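Oxalate--CoA ligase (Arabidopsis thaliana, PDB 5IE2) belongs to the ANL superfamily of AMP-binding enzymes, with a large AMP-binding domain and a smaller C-terminal domain, and binds ATP in this structure. Local coordinates at residues Leu218-Leu223 and Trp256-Pro261; Arg283-Cys288 and Glu302-Pro307; Pro307-Tyr312 and Asn324-Glu329. All blocks are in the same frame, centred on the assembly; numbering follows the deposited sequence.

Contact 1 (Leu218-Leu223 and Trp256-Pro261)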
loop_
_atom_site.group_PDB
_atom_site.type_symbol
_atom_site.label_atom_id
_atom_site.label_comp_id
_atom_site.label_asym_id
_atom_site.label_seq_id
_atom_site.Cartn_x
_atom_site.Cartn_y
_atom_site.Cartn_z
ATOM N N LEU A 218 0.193 5.019 2.711
ATOM C CA LEU A 218 0.291 5.577 4.067
ATOM C C LEU A 218 1.676 5.381 4.694
ATOM O O LEU A 218 2.269 6.346 5.178
ATOM C CB LEU A 218 -0.756 4.934 4.974
ATOM C CG LEU A 218 -0.922 5.411 6.398
ATOM C CD1 LEU A 218 -1.293 6.910 6.340
ATOM C CD2 LEU A 218 -2.046 4.611 7.092
ATOM N N LEU A 219 2.171 4.128 4.744
ATOM C CA LEU A 219 3.471 3.851 5.408
ATOM C C LEU A 219 4.669 4.282 4.592
ATOM O O LEU A 219 5.610 4.882 5.115
ATOM C CB LEU A 219 3.647 2.328 5.740
ATOM C CG LEU A 219 3.189 1.955 7.143
ATOM C CD1 LEU A 219 4.139 2.557 8.235
ATOM C CD2 LEU A 219 1.690 2.375 7.403
ATOM N N ALA A 220 4.700 3.950 3.305
ATOM C CA ALA A 220 5.909 4.223 2.528
ATOM C C ALA A 220 5.938 5.639 2.022
ATOM O O ALA A 220 6.925 6.349 2.217
ATOM C CB ALA A 220 6.030 3.227 1.317
ATOM N N GLY A 221 4.890 6.032 1.303
ATOM C CA GLY A 221 4.896 7.390 0.745
ATOM C C GLY A 221 4.849 8.494 1.816
ATOM O O GLY A 221 5.651 9.422 1.781
ATOM N N LEU A 222 3.913 8.385 2.759
ATOM C CA LEU A 222 3.677 9.478 3.708
ATOM C C LEU A 222 4.531 9.333 4.974
ATOM O O LEU A 222 5.403 10.168 5.259
ATOM C CB LEU A 222 2.181 9.554 4.079
ATOM C CG LEU A 222 1.885 10.618 5.152
ATOM C CD1 LEU A 222 2.127 12.097 4.596
ATOM C CD2 LEU A 222 0.481 10.417 5.751
ATOM N N LEU A 223 4.301 8.274 5.751
ATOM C CA LEU A 223 4.865 8.287 7.101
ATOM C C LEU A 223 6.374 8.099 7.080
ATOM O O LEU A 223 7.057 8.653 7.938
ATOM C CB LEU A 223 4.213 7.194 7.980
ATOM C CG LEU A 223 2.695 7.430 8.232
ATOM C CD1 LEU A 223 2.043 6.242 9.037
ATOM C CD2 LEU A 223 2.456 8.801 8.944
ATOM N N TRP A 256 12.094 10.493 -5.580
ATOM C CA TRP A 256 11.654 9.086 -5.736
ATOM C C TRP A 256 10.128 9.072 -5.789
ATOM O O TRP A 256 9.484 10.093 -5.438
ATOM C CB TRP A 256 12.179 8.236 -4.535
ATOM C CG TRP A 256 11.552 8.596 -3.234
ATOM C CD1 TRP A 256 11.760 9.760 -2.510
ATOM C CD2 TRP A 256 10.594 7.822 -2.490
ATOM N NE1 TRP A 256 11.007 9.731 -1.354
ATOM C CE2 TRP A 256 10.319 8.538 -1.288
ATOM C CE3 TRP A 256 10.006 6.545 -2.688
ATOM C CZ2 TRP A 256 9.438 8.037 -0.278
ATOM C CZ3 TRP A 256 9.131 6.026 -1.678
ATOM C CH2 TRP A 256 8.831 6.794 -0.504
ATOM N N TYR A 257 9.526 7.916 -6.140
ATOM C CA TYR A 257 8.115 7.692 -5.852
ATOM C C TYR A 257 7.890 6.174 -5.714
ATOM O O TYR A 257 8.760 5.361 -6.092
ATOM C CB TYR A 257 7.146 8.301 -6.935
ATOM C CG TYR A 257 7.029 7.538 -8.244
ATOM C CD1 TYR A 257 5.956 6.662 -8.487
ATOM C CD2 TYR A 257 7.977 7.707 -9.251
ATOM C CE1 TYR A 257 5.835 5.964 -9.686
ATOM C CE2 TYR A 257 7.875 7.035 -10.451
ATOM C CZ TYR A 257 6.784 6.165 -10.676
ATOM O OH TYR A 257 6.678 5.483 -11.863
ATOM N N THR A 258 6.742 5.843 -5.160
ATOM C CA THR A 258 6.361 4.439 -5.017
ATOM C C THR A 258 4.955 4.275 -5.560
ATOM O O THR A 258 4.080 5.177 -5.385
ATOM C CB THR A 258 6.464 3.988 -3.529
ATOM O OG1 THR A 258 6.172 2.591 -3.441
ATOM C CG2 THR A 258 5.469 4.759 -2.630
ATOM N N ALA A 259 4.703 3.140 -6.225
ATOM C CA ALA A 259 3.380 2.913 -6.774
ATOM C C ALA A 259 3.181 1.432 -6.932
ATOM O O ALA A 259 4.119 0.641 -6.741
ATOM C CB ALA A 259 3.193 3.634 -8.118
ATOM N N VAL A 260 1.973 1.047 -7.280
ATOM C CA VAL A 260 1.694 -0.371 -7.603
ATOM C C VAL A 260 1.833 -0.582 -9.140
ATOM O O VAL A 260 1.736 0.390 -9.921
ATOM C CB VAL A 260 0.282 -0.777 -7.128
ATOM C CG1 VAL A 260 0.162 -0.541 -5.586
ATOM C CG2 VAL A 260 -0.804 0.054 -7.902
ATOM N N PRO A 261 2.022 -1.827 -9.592
ATOM C CA PRO A 261 2.225 -2.026 -11.040
ATOM C C PRO A 261 1.133 -1.403 -11.945
ATOM O O PRO A 261 1.488 -0.860 -12.992
ATOM C CB PRO A 261 2.217 -3.547 -11.187
ATOM C CG PRO A 261 2.902 -4.011 -9.873
ATOM C CD PRO A 261 2.277 -3.066 -8.818
#
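T258 OG1 is the best-held polar atom here, with two hydrogen-bond partners, H216 NE2 and R286 NH1. Both lie beyond the two segments: H216 just ahead on helix 215-227 and R286 on the next strand. The contact is helix-on-sheet packing in the AMP-binding domain. Segment 218-223 of helix 215-227 runs nearly antiparallel to strand 256-259, at 155°, and the axes of the two short segments come within 8.7 Å. Strand 256-259 is an outermost strand of its mixed five-stranded sheet. T258 has OG1 anti to its backbone N (chi1 -176°). This puts CG2 in the crowded position between N and the carbonyl carbon, facing the helix. T258 CG2 lies 4.3 Å from A220 CB and 4.2 Å from G221 N. G221 has no side chain, so its backbone meets the strand residues directly. W256 also takes the crowded position (chi1 67°), and its indole reaches the same helix turn, where W256 CH2 lies 4.2 Å from G221 CA. A wider pi-type turn spans 218-223, with L223 N bonded to L218 O. A220 O is buried and has no hydrogen-bond partner in the model. It sits in the plane of the W256 ring, at its edge, with A220 O 3.4 Å from W256 CH2.

Contact 2 (Arg283-Cys288 and Glu302-Pro307)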
loop_
_atom_site.group_PDB
_atom_site.type_symbol
_atom_site.label_atom_id
_atom_site.label_comp_id
_atom_site.label_asym_id
_atom_site.label_seq_id
_atom_site.Cartn_x
_atom_site.Cartn_y
_atom_site.Cartn_z
ATOM N N ARG A 283 16.425 9.169 -7.539
ATOM C CA ARG A 283 17.271 8.192 -6.901
ATOM C C ARG A 283 16.792 6.765 -7.200
ATOM O O ARG A 283 17.600 5.871 -7.447
ATOM C CB ARG A 283 17.297 8.401 -5.367
ATOM C CG ARG A 283 18.103 9.556 -4.894
ATOM C CD ARG A 283 18.781 9.187 -3.513
ATOM N NE ARG A 283 17.812 9.073 -2.467
ATOM C CZ ARG A 283 17.614 7.988 -1.719
ATOM N NH1 ARG A 283 18.318 6.858 -1.892
ATOM N NH2 ARG A 283 16.712 8.059 -0.768
ATOM N N PHE A 284 15.487 6.564 -7.166
ATOM C CA PHE A 284 14.904 5.242 -7.449
ATOM C C PHE A 284 13.414 5.381 -7.661
ATOM O O PHE A 284 12.785 6.396 -7.315
ATOM C CB PHE A 284 15.173 4.214 -6.302
ATOM C CG PHE A 284 14.494 4.572 -5.001
ATOM C CD1 PHE A 284 13.249 4.046 -4.659
ATOM C CD2 PHE A 284 15.096 5.462 -4.125
ATOM C CE1 PHE A 284 12.647 4.388 -3.449
ATOM C CE2 PHE A 284 14.508 5.798 -2.923
ATOM C CZ PHE A 284 13.281 5.276 -2.578
ATOM N N ILE A 285 12.833 4.332 -8.219
ATOM C CA ILE A 285 11.395 4.229 -8.381
ATOM C C ILE A 285 11.033 2.926 -7.689
ATOM O O ILE A 285 11.724 1.953 -7.886
ATOM C CB ILE A 285 10.980 4.199 -9.874
ATOM C CG1 ILE A 285 11.158 5.618 -10.478
ATOM C CG2 ILE A 285 9.478 3.722 -10.032
ATOM C CD1 ILE A 285 11.044 5.578 -12.060
ATOM N N ARG A 286 9.988 2.942 -6.865
ATOM C CA ARG A 286 9.634 1.742 -6.129
ATOM C C ARG A 286 8.311 1.135 -6.609
ATOM O O ARG A 286 7.385 1.871 -7.006
ATOM C CB ARG A 286 9.581 2.097 -4.629
ATOM C CG ARG A 286 9.232 0.882 -3.714
ATOM C CD ARG A 286 9.200 1.410 -2.274
ATOM N NE ARG A 286 8.934 0.330 -1.311
ATOM C CZ ARG A 286 7.759 0.085 -0.723
ATOM N NH1 ARG A 286 6.649 0.796 -1.001
ATOM N NH2 ARG A 286 7.691 -0.907 0.166
ATOM N N SER A 287 8.224 -0.217 -6.573
ATOM C CA SER A 287 6.978 -0.894 -6.880
ATOM C C SER A 287 6.660 -1.887 -5.764
ATOM O O SER A 287 7.572 -2.458 -5.232
ATOM C CB SER A 287 7.099 -1.623 -8.244
ATOM O OG SER A 287 5.871 -2.273 -8.618
ATOM N N CYS A 288 5.397 -2.031 -5.379
ATOM C CA CYS A 288 5.028 -2.973 -4.302
ATOM C C CYS A 288 3.569 -3.351 -4.484
ATOM O O CYS A 288 2.884 -2.734 -5.332
ATOM C CB CYS A 288 5.316 -2.324 -2.911
ATOM S SG CYS A 288 5.220 -3.483 -1.549
ATOM N N GLU A 302 13.961 2.228 -18.657
ATOM C CA GLU A 302 14.278 2.859 -19.952
ATOM C C GLU A 302 13.625 4.228 -20.110
ATOM O O GLU A 302 14.217 5.167 -20.667
ATOM C CB GLU A 302 13.827 1.963 -21.101
ATOM C CG GLU A 302 14.190 2.530 -22.472
ATOM C CD GLU A 302 15.702 2.591 -22.658
ATOM O OE1 GLU A 302 16.352 1.525 -22.534
ATOM O OE2 GLU A 302 16.243 3.703 -22.889
ATOM N N ALA A 303 12.389 4.342 -19.650
ATOM C CA ALA A 303 11.635 5.586 -19.804
ATOM C C ALA A 303 12.209 6.673 -18.919
ATOM O O ALA A 303 12.352 7.811 -19.374
ATOM C CB ALA A 303 10.182 5.378 -19.465
ATOM N N PHE A 304 12.502 6.362 -17.643
ATOM C CA PHE A 304 12.816 7.437 -16.684
ATOM C C PHE A 304 14.219 7.445 -16.102
ATOM O O PHE A 304 14.569 8.356 -15.345
ATOM C CB PHE A 304 11.787 7.390 -15.542
ATOM C CG PHE A 304 10.374 7.389 -16.048
ATOM C CD1 PHE A 304 9.941 8.372 -16.974
ATOM C CD2 PHE A 304 9.498 6.375 -15.701
ATOM C CE1 PHE A 304 8.644 8.369 -17.459
ATOM C CE2 PHE A 304 8.192 6.350 -16.153
ATOM C CZ PHE A 304 7.745 7.342 -17.083
ATOM N N GLY A 305 15.008 6.430 -16.418
ATOM C CA GLY A 305 16.426 6.400 -16.156
ATOM C C GLY A 305 16.803 6.248 -14.692
ATOM O O GLY A 305 17.883 6.675 -14.298
ATOM N N ALA A 306 15.912 5.661 -13.884
ATOM C CA ALA A 306 16.217 5.427 -12.471
ATOM C C ALA A 306 16.090 3.935 -12.169
ATOM O O ALA A 306 15.291 3.256 -12.812
ATOM C CB ALA A 306 15.276 6.230 -11.568
ATOM N N PRO A 307 16.858 3.446 -11.194
ATOM C CA PRO A 307 16.687 2.027 -10.799
ATOM C C PRO A 307 15.286 1.756 -10.236
ATOM O O PRO A 307 14.762 2.549 -9.447
ATOM C CB PRO A 307 17.766 1.815 -9.723
ATOM C CG PRO A 307 17.947 3.222 -9.138
ATOM C CD PRO A 307 17.859 4.132 -10.359
#
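The first bump is the ring of P307, pressed against the backbone of R283 and F284. P307 CG lies 3.2 Å from R283 O and 4.1 Å from F284 CB, so the ring fills the angle between the carbonyl and the next side chain. F284 points CG into the crowded position between its backbone N and carbonyl carbon (chi1 66°). Its ring therefore leads away from P307, and only the base of the side chain receives the proline. The second bump is I285. CG1 lies anti to the carbonyl carbon and the chain is extended (chi2 168°), so CD1 reaches the C-terminal end of helix 294-304. I285 CD1 lies 4.0 Å from both F304 CB and F304 CD2, and the two side chains cross at about a right angle. A306 CB packs against the stem of the same side chain, 4.3 Å from I285 CG1. G305, with positive phi, turns the chain out of the helix and back toward the strand. One bond fixes the fit: I285 N donates to P307 O at 2.9 Å, nearly along the C=O axis. The same oxygen receives a CA-H...O contact from F284 CA. The contact lies within the beta-alpha-beta unit of strand 284-287, helix 294-304 and strand 308-314. F304 also meets W246, Y279 and H271, the last on helix 261-273, while the F284 ring turns to Y198 and W256.

Contact 3 (Pro307-Tyr312 and Asn324-Glu329). With ATP (adenosine-5'-triphosphate), chain C.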
loop_
_atom_site.group_PDB
_atom_site.type_symbol
_atom_site.label_atom_id
_atom_site.label_comp_id
_atom_site.label_asym_id
_atom_site.label_seq_id
_atom_site.Cartn_x
_atom_site.Cartn_y
_atom_site.Cartn_z
ATOM N N PRO A 307 16.858 3.446 -11.194
ATOM C CA PRO A 307 16.687 2.027 -10.799
ATOM C C PRO A 307 15.286 1.756 -10.236
ATOM O O PRO A 307 14.762 2.549 -9.447
ATOM C CB PRO A 307 17.766 1.815 -9.723
ATOM C CG PRO A 307 17.947 3.222 -9.138
ATOM C CD PRO A 307 17.859 4.132 -10.359
ATOM N N VAL A 308 14.710 0.610 -10.609
ATOM C CA VAL A 308 13.356 0.248 -10.167
ATOM C C VAL A 308 13.468 -0.874 -9.162
ATOM O O VAL A 308 13.982 -1.942 -9.502
ATOM C CB VAL A 308 12.485 -0.166 -11.341
ATOM C CG1 VAL A 308 11.124 -0.698 -10.859
ATOM C CG2 VAL A 308 12.267 1.081 -12.245
ATOM N N LEU A 309 13.061 -0.591 -7.924
ATOM C CA LEU A 309 13.238 -1.518 -6.792
ATOM C C LEU A 309 11.881 -2.058 -6.370
ATOM O O LEU A 309 11.003 -1.296 -5.922
ATOM C CB LEU A 309 13.900 -0.793 -5.617
ATOM C CG LEU A 309 15.139 0.040 -6.000
ATOM C CD1 LEU A 309 15.689 0.760 -4.739
ATOM C CD2 LEU A 309 16.239 -0.899 -6.629
ATOM N N GLU A 310 11.718 -3.366 -6.511
ATOM C CA GLU A 310 10.483 -4.013 -6.110
ATOM C C GLU A 310 10.528 -4.484 -4.658
ATOM O O GLU A 310 11.551 -5.008 -4.187
ATOM C CB GLU A 310 10.213 -5.225 -7.021
ATOM C CG GLU A 310 8.792 -5.749 -6.835
ATOM C CD GLU A 310 8.422 -6.927 -7.717
ATOM O OE1 GLU A 310 9.302 -7.502 -8.397
ATOM O OE2 GLU A 310 7.217 -7.289 -7.704
ATOM N N ALA A 311 9.432 -4.250 -3.959
ATOM C CA ALA A 311 9.302 -4.667 -2.561
ATOM C C ALA A 311 8.072 -5.582 -2.422
ATOM O O ALA A 311 7.199 -5.575 -3.289
ATOM C CB ALA A 311 9.131 -3.460 -1.645
ATOM N N TYR A 312 7.999 -6.290 -1.298
ATOM C CA TYR A 312 6.898 -7.190 -0.941
ATOM C C TYR A 312 6.356 -6.742 0.425
ATOM O O TYR A 312 7.129 -6.453 1.333
ATOM C CB TYR A 312 7.435 -8.623 -0.910
ATOM C CG TYR A 312 6.619 -9.695 -0.186
ATOM C CD1 TYR A 312 5.289 -9.953 -0.535
ATOM C CD2 TYR A 312 7.241 -10.534 0.725
ATOM C CE1 TYR A 312 4.547 -11.019 0.089
ATOM C CE2 TYR A 312 6.543 -11.589 1.324
ATOM C CZ TYR A 312 5.212 -11.809 1.024
ATOM O OH TYR A 312 4.549 -12.833 1.657
ATOM N N ASN A 324 14.176 -5.255 -2.751
ATOM C CA ASN A 324 15.448 -5.106 -3.416
ATOM C C ASN A 324 16.137 -3.884 -2.833
ATOM O O ASN A 324 15.475 -2.903 -2.460
ATOM C CB ASN A 324 15.250 -4.957 -4.942
ATOM C CG ASN A 324 14.877 -6.269 -5.594
ATOM O OD1 ASN A 324 15.747 -7.073 -5.932
ATOM N ND2 ASN A 324 13.569 -6.504 -5.772
ATOM N N PRO A 325 17.458 -3.942 -2.715
ATOM C CA PRO A 325 18.269 -2.882 -2.104
ATOM C C PRO A 325 18.575 -1.790 -3.114
ATOM O O PRO A 325 18.379 -1.995 -4.337
ATOM C CB PRO A 325 19.552 -3.629 -1.693
ATOM C CG PRO A 325 19.703 -4.632 -2.861
ATOM C CD PRO A 325 18.273 -5.084 -3.159
ATOM N N LEU A 326 19.081 -0.661 -2.619
ATOM C CA LEU A 326 19.671 0.399 -3.485
ATOM C C LEU A 326 20.860 -0.182 -4.229
ATOM O O LEU A 326 21.534 -1.054 -3.718
ATOM C CB LEU A 326 20.132 1.619 -2.633
ATOM C CG LEU A 326 19.052 2.374 -1.850
ATOM C CD1 LEU A 326 19.661 3.396 -0.966
ATOM C CD2 LEU A 326 18.153 3.095 -2.847
ATOM N N PRO A 327 21.138 0.311 -5.454
ATOM C CA PRO A 327 22.267 -0.193 -6.257
ATOM C C PRO A 327 23.595 -0.119 -5.513
ATOM O O PRO A 327 24.449 -1.000 -5.685
ATOM C CB PRO A 327 22.261 0.726 -7.475
ATOM C CG PRO A 327 20.814 1.093 -7.667
ATOM C CD PRO A 327 20.254 1.213 -6.219
ATOM N N GLU A 328 23.773 0.895 -4.667
ATOM C CA GLU A 328 25.032 1.026 -3.938
ATOM C C GLU A 328 25.190 -0.091 -2.915
ATOM O O GLU A 328 26.298 -0.346 -2.476
ATOM C CB GLU A 328 25.133 2.397 -3.253
ATOM C CG GLU A 328 24.210 2.559 -2.041
ATOM C CD GLU A 328 23.740 4.002 -1.822
ATOM O OE1 GLU A 328 23.162 4.588 -2.764
ATOM O OE2 GLU A 328 23.923 4.544 -0.706
ATOM N N GLU A 329 24.098 -0.775 -2.560
ATOM C CA GLU A 329 24.168 -1.867 -1.588
ATOM C C GLU A 329 24.123 -3.248 -2.234
ATOM O O GLU A 329 24.600 -4.208 -1.634
ATOM C CB GLU A 329 23.035 -1.769 -0.537
ATOM C CG GLU A 329 23.159 -0.563 0.411
ATOM C CD GLU A 329 24.452 -0.582 1.260
ATOM O OE1 GLU A 329 24.949 -1.682 1.617
ATOM O OE2 GLU A 329 24.988 0.521 1.535
HETATM P PG ATP C . -6.763 -10.280 1.631
HETATM O O1G ATP C . -6.793 -11.587 0.838
HETATM O O2G ATP C . -8.108 -9.838 2.088
HETATM O O3G ATP C . -5.761 -10.353 2.781
HETATM P PB ATP C . -4.699 -8.868 0.188
HETATM O O1B ATP C . -4.622 -8.330 -1.224
HETATM O O2B ATP C . -3.939 -10.082 0.587
HETATM O O3B ATP C . -6.261 -9.082 0.642
HETATM P PA ATP C . -2.963 -6.683 1.156
HETATM O O1A ATP C . -2.400 -6.744 2.570
HETATM O O2A ATP C . -3.382 -5.384 0.588
HETATM O O3A ATP C . -4.283 -7.610 1.148
HETATM O "O5'" ATP C . -1.962 -7.460 0.177
HETATM C "C5'" ATP C . -0.795 -8.195 0.621
HETATM C "C4'" ATP C . -0.557 -9.296 -0.427
HETATM O "O4'" ATP C . -0.135 -8.685 -1.661
HETATM C "C3'" ATP C . 0.615 -10.166 -0.092
HETATM O "O3'" ATP C . 0.217 -11.175 0.834
HETATM C "C2'" ATP C . 1.008 -10.741 -1.436
HETATM O "O2'" ATP C . 0.057 -11.751 -1.811
HETATM C "C1'" ATP C . 0.738 -9.571 -2.337
HETATM N N9 ATP C . 1.968 -8.812 -2.670
HETATM C C8 ATP C . 2.467 -7.725 -2.068
HETATM N N7 ATP C . 3.606 -7.331 -2.718
HETATM C C5 ATP C . 3.787 -8.200 -3.766
HETATM C C6 ATP C . 4.777 -8.344 -4.858
HETATM N N6 ATP C . 5.791 -7.427 -4.991
HETATM N N1 ATP C . 4.585 -9.368 -5.722
HETATM C C2 ATP C . 3.551 -10.234 -5.608
HETATM N N3 ATP C . 2.611 -10.170 -4.630
HETATM C C4 ATP C . 2.708 -9.163 -3.715
#
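Segment 307-312, on strand 308-314 of the mixed five-stranded sheet in the AMP-binding domain, meets loop 324-329, which runs back beside it at 168°. Two hydrogen bonds join the segments, and both end on E310 O. N324 N donates to E310 O at 3.0 Å, in an almost straight bond. N324 ND2 donates to a lone pair of E310 O, also at 3.0 Å. N324 closes this grip with CG beside its own backbone N (chi1 -74°). ND2 also bonds S336 O, and OD1 bonds K333 N; together these should fix the amide's rotation. The packing contacts lie farther along the loop. L309 CD1 touches L326 CD2 at 3.9 Å, and the L309 CD2 methyl rests 3.3 Å from the carbonyl oxygen P325 O. P307 CB meets P327 CG at 3.7 Å, the two side chains crossing at about a right angle. ATP is bound by E310 and A311, on the same strand. E310 has CG anti to its backbone N (chi1 -168°) and an extended chain, so its carboxylate reaches the adenine; L292 N also holds OE2. Y312 sets its ring edge beside the ribose, with C2' in the ring plane. ATP N6 donates twice, to E310 OE2 at 3.1 Å and to A311 O at 2.9 Å.

How the contacts relate
All three contacts reach one mixed sheet, whose strands 256-259, 284-287 and 308-314 are consecutive neighbours. Contact 1 is the most central, its centre about 7 Å from the chain centre; contacts 2 and 3 are both buried but their centres lie about 17 Å out, and contact 3 runs to an exposed proline. Contacts 1 and 2 touch through Y257 O and R286 N, at 2.8 Å. Contacts 2 and 3 share P307 and are joined by I285 O and L309 N, at 2.9 Å. Contact 1 packs a helix by van der Waals contact, contact 2 adds one backbone bond, and contact 3 has two bonds and directly reaches ATP.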